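Toll-like receptor 13 (Mus musculus, PDB 4Z0C) recognises bacterial 23S rRNA as an innate immune receptor and signals through MYD88 and TRAF6 to activate NF-kappa-B and the inflammatory response. Local coordinates at residues Leu194-Leu199 / Thr205-Ser210; His273-Leu278 / Lys297-Cys302; Tyr9-His14 / Leu605-Leu610. All coordinates share one frame; numbering follows the deposited sequence.

The chain here is the leucine-rich repeat ectodomain, wound into a ring-like solenoid with parallel strands on its concave side. Near the N terminus, residues 9-14 open contact 3, which closes only at residues 605-610, almost 600 residues later. Contacts 1 and 2 are nested in that long loop and follow each other in series. Contact 1 (194-199 with 205-210) closes a short loop where one repeat passes into the next; contact 2 (273-278 with 297-302) joins the ends of two helices on the outer side. Their centres are about 23 Å apart, whereas contact 3 lies across the ring, bringing the N-terminal cap against the concave strand of a late repeat, beside bound RNA.

Contact 1 of 3, residues Leu194-Leu199 / Thr205-Ser210; sequences LNFSAL and TNLSAS. With NAG (2-acetamido-2-deoxy-beta-D-glucopyranose), chain N.
Asn195 OD1, next to the Phe196 that packs against Leu207, is gripped twice by Ser197. The hydroxyl OG donates to it at 2.9 Å, in the carbonyl plane and on a lone pair, while the backbone N of Ser197 comes from above that plane with its N-H pointing almost straight at OD1 (162°). The second bond makes an Asx turn, which overlaps a type I turn from Phe196 to Leu199. The bend sends the Phe196 ring inward, where its CZ meets Leu207 CD1 obliquely at 4.2 Å. Leu194 comes in beside it: CD2 lies in the plane of the Phe196 ring at its edge and rests on Ala209 CB, 3.7 Å away. No hydrogen bond crosses this buried, wholly apolar contact. It belongs to the core of a leucine-rich repeat solenoid, where the outer part of LRR 7 faces the back of the concave strand 206-208 of LRR 8. Leu207 and Ala209 occupy inward positions of the repeat's consensus; Ala209 O accepts from Asn212, the consensus asparagine, and from Thr236. Leu194 and Phe196 are also tied by backbone bonds to Asn219 and Tyr221 of the following repeat. Asn206, just before Leu207 on the same strand, carries an N-linked sugar, its ND2 bonded to NAG C1 at 1.5 Å, and the sugar is further held by a hydrogen bond to Ser230 OG.

Contact 2 of 3, residues His273-Leu278 / Lys297-Cys302; sequences HLLGNL and KQLAKC
With chi1 at -179°, Leu299 swings CG away from its own N, which carries CD1 across to Leu275, whose own chi1 of -96° is well off the usual staggered value. The two side chains cross obliquely, and Leu275 CD2 meets Leu299 CD1 at 3.9 Å. Their backbones belong to the ends of helices 268-275 and 293-302, which stand side by side on the outer side of the leucine-rich repeat solenoid. Both leucines also rest on Leu284, in the concave strand 283-285 between the two helices in sequence, so the pair joins helical outer wall to strand through the repeat's hydrophobic interior. Nearer the surface the link is covalent: Cys302 forms a disulfide with Cys272, which ties the two helices together. A type I turn runs from Leu275 to Leu278, whose N donates to Leu275 O at 3.2 Å; Asn277 adds a weak bond from ND2 back to His273 O. This turn brings Gly276 up to the last residue of the other segment, where Gly276 CA and Cys302 CA are 4.6 Å apart. No conventional hydrogen bond spans the two backbones. Instead the CA-H of Gly276 points at Cys302 O, with CA 3.1 Å from the oxygen and an angle of 146° at the hydrogen.

Contact 3 of 3, residues Tyr9-His14 / Leu605-Leu610; sequences YEFDIH and LKILRL. With nucleotides of chain C.
Residues Tyr9 to Asp12 form a type I turn that faces strand 607-609, with the CA atoms of Glu10 and Ile607 9.9 Å apart. The turn lies in the N-terminal cap of the leucine-rich repeat solenoid, and the strand is on the concave face of LRR 24, so the contact joins the cap to the concave face of a late repeat, with bound RNA beside it. Arg609 NH2 links Glu10 to the RNA backbone: it donates to Glu10 OE1 at 2.6 Å in a salt bridge and to OP2 of A6 of chain C at 2.6 Å, the latter bond nearly straight at 169°. Both acceptors lie in the guanidinium plane and so hold the group's rotation, but Glu10 OE1 is met from above its own carboxylate plane, the two planes being 76° apart. Arg609 reaches them with its chain extended from CG to NE, and NH1 adds weak bonds to the same OP2 and to O2' of A5 of chain C. Next to this polar bridge the Phe11 ring packs against Ile607, the side chains crossing at about a right angle, with CZ 3.6 Å from Ile607 CD1. The edge of the Phe11 ring is turned to OP2 of A6, and Val631 of the next strand also touches both Glu10 and Phe11. On the RNA side, a chi1 of 171° turns the Tyr9 ring away from its own N, placing one face against the adenine of A6 of chain C and the other against Phe11 N. A water completes the bridge, donating to Glu10 OE1 at 2.9 Å and accepting weakly from Arg609 NE at 3.4 Å.

Contact 1 of 3, residues Leu194-Leu199 / Thr205-Ser210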
loop_
_atom_site.group_PDB
_atom_site.type_symbol
_atom_site.label_atom_id
_atom_site.label_comp_id
_atom_site.label_asym_id
_atom_site.label_seq_id
_atom_site.Cartn_x
_atom_site.Cartn_y
_atom_site.Cartn_z
ATOM N N LEU A 194 24.688 15.558 44.680
ATOM C CA LEU A 194 24.313 14.167 44.895
ATOM C C LEU A 194 24.715 13.734 46.307
ATOM O O LEU A 194 25.221 12.633 46.513
ATOM C CB LEU A 194 24.959 13.254 43.841
ATOM C CG LEU A 194 24.232 13.177 42.493
ATOM C CD1 LEU A 194 25.002 12.349 41.481
ATOM C CD2 LEU A 194 22.835 12.618 42.675
ATOM N N ASN A 195 24.481 14.614 47.275
ATOM C CA ASN A 195 24.853 14.368 48.666
ATOM C C ASN A 195 23.688 13.763 49.455
ATOM O O ASN A 195 22.766 14.476 49.859
ATOM C CB ASN A 195 25.313 15.694 49.299
ATOM C CG ASN A 195 25.718 15.553 50.757
ATOM O OD1 ASN A 195 25.741 14.448 51.312
ATOM N ND2 ASN A 195 26.021 16.684 51.393
ATOM N N PHE A 196 23.730 12.456 49.698
ATOM C CA PHE A 196 22.617 11.798 50.394
ATOM C C PHE A 196 22.845 11.537 51.898
ATOM O O PHE A 196 22.246 10.627 52.452
ATOM C CB PHE A 196 22.247 10.472 49.702
ATOM C CG PHE A 196 21.481 10.636 48.418
ATOM C CD1 PHE A 196 22.131 10.940 47.236
ATOM C CD2 PHE A 196 20.107 10.468 48.390
ATOM C CE1 PHE A 196 21.428 11.078 46.047
ATOM C CE2 PHE A 196 19.396 10.616 47.200
ATOM C CZ PHE A 196 20.068 10.925 46.028
ATOM N N SER A 197 23.701 12.324 52.547
ATOM C CA SER A 197 23.976 12.185 53.993
ATOM C C SER A 197 22.732 12.077 54.872
ATOM O O SER A 197 22.523 11.075 55.554
ATOM C CB SER A 197 24.804 13.375 54.481
ATOM O OG SER A 197 26.130 13.302 53.987
ATOM N N ALA A 198 21.883 13.096 54.815
ATOM C CA ALA A 198 20.711 13.184 55.679
ATOM C C ALA A 198 19.539 12.308 55.232
ATOM O O ALA A 198 18.444 12.369 55.809
ATOM C CB ALA A 198 20.267 14.629 55.789
ATOM N N LEU A 199 19.758 11.501 54.201
ATOM C CA LEU A 199 18.702 10.646 53.678
ATOM C C LEU A 199 19.109 9.178 53.753
ATOM O O LEU A 199 19.950 8.727 53.003
ATOM C CB LEU A 199 18.358 11.046 52.242
ATOM C CG LEU A 199 17.232 10.219 51.619
ATOM C CD1 LEU A 199 15.959 10.372 52.438
ATOM C CD2 LEU A 199 16.994 10.605 50.158
ATOM N N THR A 205 18.202 -0.143 45.785
ATOM C CA THR A 205 19.016 -0.912 44.835
ATOM C C THR A 205 19.254 -0.181 43.523
ATOM O O THR A 205 20.230 -0.440 42.838
ATOM C CB THR A 205 18.380 -2.259 44.520
ATOM O OG1 THR A 205 17.019 -2.035 44.161
ATOM C CG2 THR A 205 18.377 -3.151 45.744
ATOM N N ASN A 206 18.348 0.724 43.179
ATOM C CA ASN A 206 18.388 1.419 41.906
ATOM C C ASN A 206 18.251 2.922 42.120
ATOM O O ASN A 206 17.248 3.393 42.646
ATOM C CB ASN A 206 17.249 0.941 40.976
ATOM C CG ASN A 206 17.455 -0.489 40.440
ATOM O OD1 ASN A 206 17.470 -1.455 41.207
ATOM N ND2 ASN A 206 17.589 -0.619 39.109
ATOM N N LEU A 207 19.257 3.668 41.691
ATOM C CA LEU A 207 19.210 5.122 41.740
ATOM C C LEU A 207 19.521 5.698 40.387
ATOM O O LEU A 207 20.481 5.288 39.737
ATOM C CB LEU A 207 20.226 5.667 42.739
ATOM C CG LEU A 207 20.392 7.192 42.748
ATOM C CD1 LEU A 207 19.130 7.908 43.214
ATOM C CD2 LEU A 207 21.648 7.632 43.552
ATOM N N SER A 208 18.725 6.664 39.962
ATOM C CA SER A 208 19.053 7.386 38.745
ATOM C C SER A 208 19.156 8.874 38.988
ATOM O O SER A 208 18.294 9.459 39.637
ATOM C CB SER A 208 18.028 7.108 37.624
ATOM O OG SER A 208 18.359 7.908 36.506
ATOM N N ALA A 209 20.219 9.483 38.483
ATOM C CA ALA A 209 20.333 10.934 38.517
ATOM C C ALA A 209 20.668 11.404 37.116
ATOM O O ALA A 209 21.242 12.470 36.928
ATOM C CB ALA A 209 21.409 11.382 39.519
ATOM N N SER A 210 20.262 10.609 36.130
ATOM C CA SER A 210 20.561 10.872 34.728
ATOM C C SER A 210 19.962 12.181 34.190
ATOM O O SER A 210 18.947 12.656 34.685
ATOM C CB SER A 210 20.107 9.684 33.878
ATOM O OG SER A 210 18.960 10.022 33.135
HETATM C C1 NAG N . 17.626 -2.011 38.690
HETATM C C2 NAG N . 16.936 -2.096 37.321
HETATM C C3 NAG N . 17.051 -3.482 36.712
HETATM C C4 NAG N . 18.506 -3.912 36.647
HETATM C C5 NAG N . 19.098 -3.844 38.046
HETATM C C6 NAG N . 20.569 -4.259 37.961
HETATM C C7 NAG N . 15.042 -0.634 36.971
HETATM C C8 NAG N . 13.549 -0.566 36.797
HETATM N N2 NAG N . 15.524 -1.787 37.411
HETATM O O3 NAG N . 16.462 -3.464 35.439
HETATM O O4 NAG N . 18.628 -5.234 36.159
HETATM O O5 NAG N . 18.950 -2.543 38.617
HETATM O O6 NAG N . 21.127 -4.326 39.251
HETATM O O7 NAG N . 15.768 0.331 36.725
#

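Contact 2 of 3, residues His273-Leu278 / Lys297-Cys302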
loop_
_atom_site.group_PDB
_atom_site.type_symbol
_atom_site.label_atom_id
_atom_site.label_comp_id
_atom_site.label_asym_id
_atom_site.label_seq_id
_atom_site.Cartn_x
_atom_site.Cartn_y
_atom_site.Cartn_z
ATOM N N HIS A 273 40.110 3.956 37.486
ATOM C CA HIS A 273 40.412 4.060 38.921
ATOM C C HIS A 273 39.157 3.807 39.752
ATOM O O HIS A 273 39.217 3.189 40.816
ATOM C CB HIS A 273 41.050 5.410 39.306
ATOM C CG HIS A 273 41.346 5.529 40.768
ATOM N ND1 HIS A 273 42.202 4.669 41.425
ATOM C CD2 HIS A 273 40.855 6.364 41.716
ATOM C CE1 HIS A 273 42.244 4.985 42.707
ATOM N NE2 HIS A 273 41.435 6.010 42.910
ATOM N N LEU A 274 38.025 4.287 39.247
ATOM C CA LEU A 274 36.730 4.039 39.872
ATOM C C LEU A 274 36.294 2.592 39.667
ATOM O O LEU A 274 36.154 1.830 40.625
ATOM C CB LEU A 274 35.670 4.978 39.287
ATOM C CG LEU A 274 34.221 4.772 39.728
ATOM C CD1 LEU A 274 34.100 4.877 41.252
ATOM C CD2 LEU A 274 33.317 5.770 39.036
ATOM N N LEU A 275 36.089 2.233 38.402
ATOM C CA LEU A 275 35.509 0.947 38.013
ATOM C C LEU A 275 36.338 -0.253 38.481
ATOM O O LEU A 275 35.784 -1.315 38.799
ATOM C CB LEU A 275 35.326 0.896 36.491
ATOM C CG LEU A 275 33.954 1.259 35.923
ATOM C CD1 LEU A 275 33.324 2.449 36.642
ATOM C CD2 LEU A 275 34.071 1.532 34.435
ATOM N N GLY A 276 37.662 -0.089 38.489
ATOM C CA GLY A 276 38.568 -1.154 38.881
ATOM C C GLY A 276 38.409 -1.608 40.324
ATOM O O GLY A 276 38.818 -2.716 40.681
ATOM N N ASN A 277 37.804 -0.764 41.152
ATOM C CA ASN A 277 37.581 -1.098 42.563
ATOM C C ASN A 277 36.142 -1.455 42.927
ATOM O O ASN A 277 35.762 -1.390 44.095
ATOM C CB ASN A 277 38.080 0.024 43.456
ATOM C CG ASN A 277 39.591 0.103 43.488
ATOM O OD1 ASN A 277 40.271 -0.887 43.767
ATOM N ND2 ASN A 277 40.126 1.267 43.144
ATOM N N LEU A 278 35.344 -1.825 41.928
ATOM C CA LEU A 278 33.978 -2.260 42.186
ATOM C C LEU A 278 33.859 -3.742 41.849
ATOM O O LEU A 278 33.630 -4.106 40.699
ATOM C CB LEU A 278 33.009 -1.422 41.358
ATOM C CG LEU A 278 33.206 0.083 41.540
ATOM C CD1 LEU A 278 32.405 0.859 40.511
ATOM C CD2 LEU A 278 32.823 0.491 42.951
ATOM N N LYS A 297 40.294 -1.033 25.080
ATOM C CA LYS A 297 41.410 -1.869 25.523
ATOM C C LYS A 297 41.777 -1.564 26.976
ATOM O O LYS A 297 42.090 -2.466 27.759
ATOM C CB LYS A 297 42.638 -1.669 24.621
ATOM C CG LYS A 297 42.634 -2.483 23.328
ATOM C CD LYS A 297 43.677 -1.957 22.351
ATOM C CE LYS A 297 43.768 -2.820 21.088
ATOM N NZ LYS A 297 44.729 -2.284 20.076
ATOM N N GLN A 298 41.732 -0.288 27.339
ATOM C CA GLN A 298 42.033 0.092 28.706
ATOM C C GLN A 298 40.948 -0.410 29.653
ATOM O O GLN A 298 41.249 -1.043 30.669
ATOM C CB GLN A 298 42.172 1.608 28.824
ATOM C CG GLN A 298 43.116 2.216 27.804
ATOM C CD GLN A 298 43.362 3.688 28.057
ATOM O OE1 GLN A 298 43.113 4.530 27.191
ATOM N NE2 GLN A 298 43.862 4.009 29.252
ATOM N N LEU A 299 39.693 -0.163 29.281
ATOM C CA LEU A 299 38.535 -0.599 30.042
ATOM C C LEU A 299 38.606 -2.094 30.320
ATOM O O LEU A 299 38.387 -2.526 31.445
ATOM C CB LEU A 299 37.260 -0.263 29.269
ATOM C CG LEU A 299 35.906 -0.607 29.888
ATOM C CD1 LEU A 299 35.763 -0.018 31.286
ATOM C CD2 LEU A 299 34.785 -0.104 28.986
ATOM N N ALA A 300 38.961 -2.871 29.301
ATOM C CA ALA A 300 39.084 -4.324 29.434
ATOM C C ALA A 300 40.024 -4.786 30.558
ATOM O O ALA A 300 39.892 -5.899 31.066
ATOM C CB ALA A 300 39.520 -4.925 28.114
ATOM N N LYS A 301 40.979 -3.936 30.929
ATOM C CA LYS A 301 41.924 -4.239 32.005
ATOM C C LYS A 301 41.356 -3.928 33.394
ATOM O O LYS A 301 41.546 -4.688 34.339
ATOM C CB LYS A 301 43.235 -3.477 31.778
ATOM C CG LYS A 301 44.123 -4.108 30.727
ATOM C CD LYS A 301 44.696 -3.083 29.764
ATOM C CE LYS A 301 45.897 -2.353 30.323
ATOM N NZ LYS A 301 46.660 -1.708 29.208
ATOM N N CYS A 302 40.620 -2.825 33.486
ATOM C CA CYS A 302 40.057 -2.343 34.740
ATOM C C CYS A 302 38.889 -3.149 35.254
ATOM O O CYS A 302 38.349 -2.845 36.316
ATOM C CB CYS A 302 39.559 -0.911 34.560
ATOM S SG CYS A 302 40.866 0.309 34.456
#

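Contact 3 of 3, residues Tyr9-His14 / Leu605-Leu610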
loop_
_atom_site.group_PDB
_atom_site.type_symbol
_atom_site.label_atom_id
_atom_site.label_comp_id
_atom_site.label_asym_id
_atom_site.label_seq_id
_atom_site.Cartn_x
_atom_site.Cartn_y
_atom_site.Cartn_z
ATOM N N TYR A 9 -16.518 -4.552 28.465
ATOM C CA TYR A 9 -15.566 -5.252 27.619
ATOM C C TYR A 9 -16.156 -6.599 27.212
ATOM O O TYR A 9 -16.685 -7.329 28.024
ATOM C CB TYR A 9 -14.250 -5.429 28.388
ATOM C CG TYR A 9 -13.218 -6.327 27.750
ATOM C CD1 TYR A 9 -12.819 -6.156 26.415
ATOM C CD2 TYR A 9 -12.602 -7.327 28.498
ATOM C CE1 TYR A 9 -11.861 -6.992 25.849
ATOM C CE2 TYR A 9 -11.634 -8.149 27.944
ATOM C CZ TYR A 9 -11.262 -7.979 26.631
ATOM O OH TYR A 9 -10.297 -8.826 26.119
ATOM N N GLU A 10 -16.022 -6.931 25.945
ATOM C CA GLU A 10 -16.686 -8.085 25.368
ATOM C C GLU A 10 -16.316 -9.417 26.045
ATOM O O GLU A 10 -17.129 -10.337 26.088
ATOM C CB GLU A 10 -16.393 -8.099 23.846
ATOM C CG GLU A 10 -15.639 -6.813 23.404
ATOM C CD GLU A 10 -15.830 -6.449 21.936
ATOM O OE1 GLU A 10 -15.690 -7.331 21.059
ATOM O OE2 GLU A 10 -16.094 -5.258 21.652
ATOM N N PHE A 11 -15.104 -9.521 26.575
ATOM C CA PHE A 11 -14.625 -10.793 27.113
ATOM C C PHE A 11 -14.451 -10.780 28.634
ATOM O O PHE A 11 -13.896 -11.719 29.204
ATOM C CB PHE A 11 -13.337 -11.244 26.413
ATOM C CG PHE A 11 -13.463 -11.292 24.913
ATOM C CD1 PHE A 11 -14.317 -12.214 24.301
ATOM C CD2 PHE A 11 -12.751 -10.407 24.108
ATOM C CE1 PHE A 11 -14.463 -12.241 22.928
ATOM C CE2 PHE A 11 -12.890 -10.442 22.711
ATOM C CZ PHE A 11 -13.732 -11.358 22.129
ATOM N N ASP A 12 -14.893 -9.704 29.284
ATOM C CA ASP A 12 -15.008 -9.681 30.750
ATOM C C ASP A 12 -15.984 -8.582 31.219
ATOM O O ASP A 12 -15.618 -7.399 31.213
ATOM C CB ASP A 12 -13.640 -9.497 31.382
ATOM C CG ASP A 12 -13.639 -9.706 32.937
ATOM O OD1 ASP A 12 -14.672 -9.536 33.630
ATOM O OD2 ASP A 12 -12.579 -10.090 33.465
ATOM N N ILE A 13 -17.208 -8.979 31.619
ATOM C CA ILE A 13 -18.248 -8.035 32.089
ATOM C C ILE A 13 -17.791 -7.087 33.230
ATOM O O ILE A 13 -18.384 -6.022 33.440
ATOM C CB ILE A 13 -19.583 -8.763 32.531
ATOM C CG1 ILE A 13 -19.347 -9.740 33.689
ATOM C CG2 ILE A 13 -20.245 -9.499 31.369
ATOM C CD1 ILE A 13 -20.650 -10.319 34.288
ATOM N N HIS A 14 -16.749 -7.465 33.965
ATOM C CA HIS A 14 -16.250 -6.631 35.074
ATOM C C HIS A 14 -15.387 -5.442 34.608
ATOM O O HIS A 14 -14.983 -4.597 35.415
ATOM C CB HIS A 14 -15.449 -7.491 36.051
ATOM C CG HIS A 14 -16.216 -8.657 36.581
ATOM N ND1 HIS A 14 -16.083 -9.931 36.072
ATOM C CD2 HIS A 14 -17.151 -8.738 37.556
ATOM C CE1 HIS A 14 -16.894 -10.750 36.717
ATOM N NE2 HIS A 14 -17.557 -10.050 37.620
ATOM N N LEU A 605 -18.599 -21.141 16.056
ATOM C CA LEU A 605 -18.212 -19.738 16.029
ATOM C C LEU A 605 -18.562 -19.030 17.344
ATOM O O LEU A 605 -19.701 -19.076 17.798
ATOM C CB LEU A 605 -18.840 -19.010 14.835
ATOM C CG LEU A 605 -18.244 -17.629 14.489
ATOM C CD1 LEU A 605 -16.842 -17.736 13.934
ATOM C CD2 LEU A 605 -19.126 -16.848 13.528
ATOM N N LYS A 606 -17.578 -18.370 17.958
ATOM C CA LYS A 606 -17.831 -17.625 19.186
ATOM C C LYS A 606 -17.885 -16.126 18.939
ATOM O O LYS A 606 -18.519 -15.389 19.702
ATOM C CB LYS A 606 -16.765 -17.913 20.225
ATOM C CG LYS A 606 -16.750 -19.324 20.769
ATOM C CD LYS A 606 -15.432 -19.552 21.527
ATOM C CE LYS A 606 -15.516 -20.711 22.511
ATOM N NZ LYS A 606 -15.977 -20.259 23.846
ATOM N N ILE A 607 -17.176 -15.676 17.900
ATOM C CA ILE A 607 -17.050 -14.249 17.599
ATOM C C ILE A 607 -17.311 -13.943 16.112
ATOM O O ILE A 607 -16.789 -14.616 15.233
ATOM C CB ILE A 607 -15.651 -13.724 17.967
ATOM C CG1 ILE A 607 -15.318 -14.025 19.438
ATOM C CG2 ILE A 607 -15.568 -12.236 17.662
ATOM C CD1 ILE A 607 -13.822 -14.031 19.748
ATOM N N LEU A 608 -18.150 -12.947 15.841
ATOM C CA LEU A 608 -18.466 -12.553 14.480
ATOM C C LEU A 608 -18.532 -11.039 14.422
ATOM O O LEU A 608 -19.374 -10.420 15.083
ATOM C CB LEU A 608 -19.796 -13.169 14.004
ATOM C CG LEU A 608 -20.286 -12.654 12.640
ATOM C CD1 LEU A 608 -19.301 -12.967 11.527
ATOM C CD2 LEU A 608 -21.661 -13.183 12.301
ATOM N N ARG A 609 -17.614 -10.458 13.653
ATOM C CA ARG A 609 -17.551 -9.015 13.440
ATOM C C ARG A 609 -17.749 -8.654 11.971
ATOM O O ARG A 609 -17.019 -9.110 11.086
ATOM C CB ARG A 609 -16.235 -8.441 13.982
ATOM C CG ARG A 609 -16.163 -8.471 15.508
ATOM C CD ARG A 609 -14.777 -8.116 16.019
ATOM N NE ARG A 609 -14.751 -7.990 17.472
ATOM C CZ ARG A 609 -13.641 -7.951 18.199
ATOM N NH1 ARG A 609 -12.452 -8.023 17.605
ATOM N NH2 ARG A 609 -13.716 -7.828 19.523
ATOM N N LEU A 610 -18.772 -7.851 11.735
ATOM C CA LEU A 610 -19.213 -7.481 10.403
ATOM C C LEU A 610 -19.384 -5.978 10.424
ATOM O O LEU A 610 -20.371 -5.459 9.921
ATOM C CB LEU A 610 -20.544 -8.165 10.105
ATOM C CG LEU A 610 -20.622 -9.323 9.099
ATOM C CD1 LEU A 610 -19.395 -10.212 9.122
ATOM C CD2 LEU A 610 -21.889 -10.150 9.280
ATOM P P A C 6 -10.449 -6.671 21.044
ATOM O OP1 A C 6 -9.053 -7.035 21.403
ATOM O OP2 A C 6 -11.352 -7.787 20.699
ATOM O "O5'" A C 6 -11.043 -5.785 22.222
ATOM C "C5'" A C 6 -12.346 -5.199 22.144
ATOM C "C4'" A C 6 -12.396 -3.865 22.856
ATOM O "O4'" A C 6 -12.038 -4.049 24.259
ATOM C "C3'" A C 6 -11.433 -2.815 22.323
ATOM O "O3'" A C 6 -11.995 -1.530 22.570
ATOM C "C2'" A C 6 -10.202 -3.009 23.212
ATOM O "O2'" A C 6 -9.355 -1.885 23.295
ATOM C "C1'" A C 6 -10.847 -3.322 24.560
ATOM N N9 A C 6 -10.056 -4.187 25.439
ATOM C C8 A C 6 -9.196 -5.208 25.092
ATOM N N7 A C 6 -8.691 -5.848 26.136
ATOM C C5 A C 6 -9.273 -5.230 27.236
ATOM C C6 A C 6 -9.166 -5.452 28.625
ATOM N N6 A C 6 -8.399 -6.396 29.165
ATOM N N1 A C 6 -9.886 -4.662 29.455
ATOM C C2 A C 6 -10.668 -3.719 28.908
ATOM N N3 A C 6 -10.853 -3.409 27.625
ATOM C C4 A C 6 -10.123 -4.212 26.825
ATOM P P A C 5 -5.548 -3.100 19.237
ATOM O OP1 A C 5 -5.559 -2.632 20.634
ATOM O OP2 A C 5 -4.728 -4.273 18.847
ATOM O "O5'" A C 5 -7.017 -3.512 18.792
ATOM C "C5'" A C 5 -8.165 -2.807 19.231
ATOM C "C4'" A C 5 -9.396 -3.630 18.992
ATOM O "O4'" A C 5 -9.761 -3.507 17.593
ATOM C "C3'" A C 5 -9.241 -5.127 19.272
ATOM O "O3'" A C 5 -10.463 -5.662 19.788
ATOM C "C2'" A C 5 -8.942 -5.712 17.884
ATOM O "O2'" A C 5 -9.332 -7.061 17.694
ATOM C "C1'" A C 5 -9.708 -4.772 16.953
ATOM N N9 A C 5 -9.030 -4.576 15.670
ATOM C C8 A C 5 -8.335 -3.455 15.284
ATOM N N7 A C 5 -7.826 -3.543 14.075
ATOM C C5 A C 5 -8.216 -4.798 13.645
ATOM C C6 A C 5 -7.983 -5.481 12.449
ATOM N N6 A C 5 -7.264 -4.959 11.455
ATOM N N1 A C 5 -8.507 -6.717 12.313
ATOM C C2 A C 5 -9.213 -7.215 13.330
ATOM N N3 A C 5 -9.493 -6.667 14.510
ATOM C C4 A C 5 -8.969 -5.440 14.604
HETATM O O HOH W 1 -17.426 -6.517 18.894
#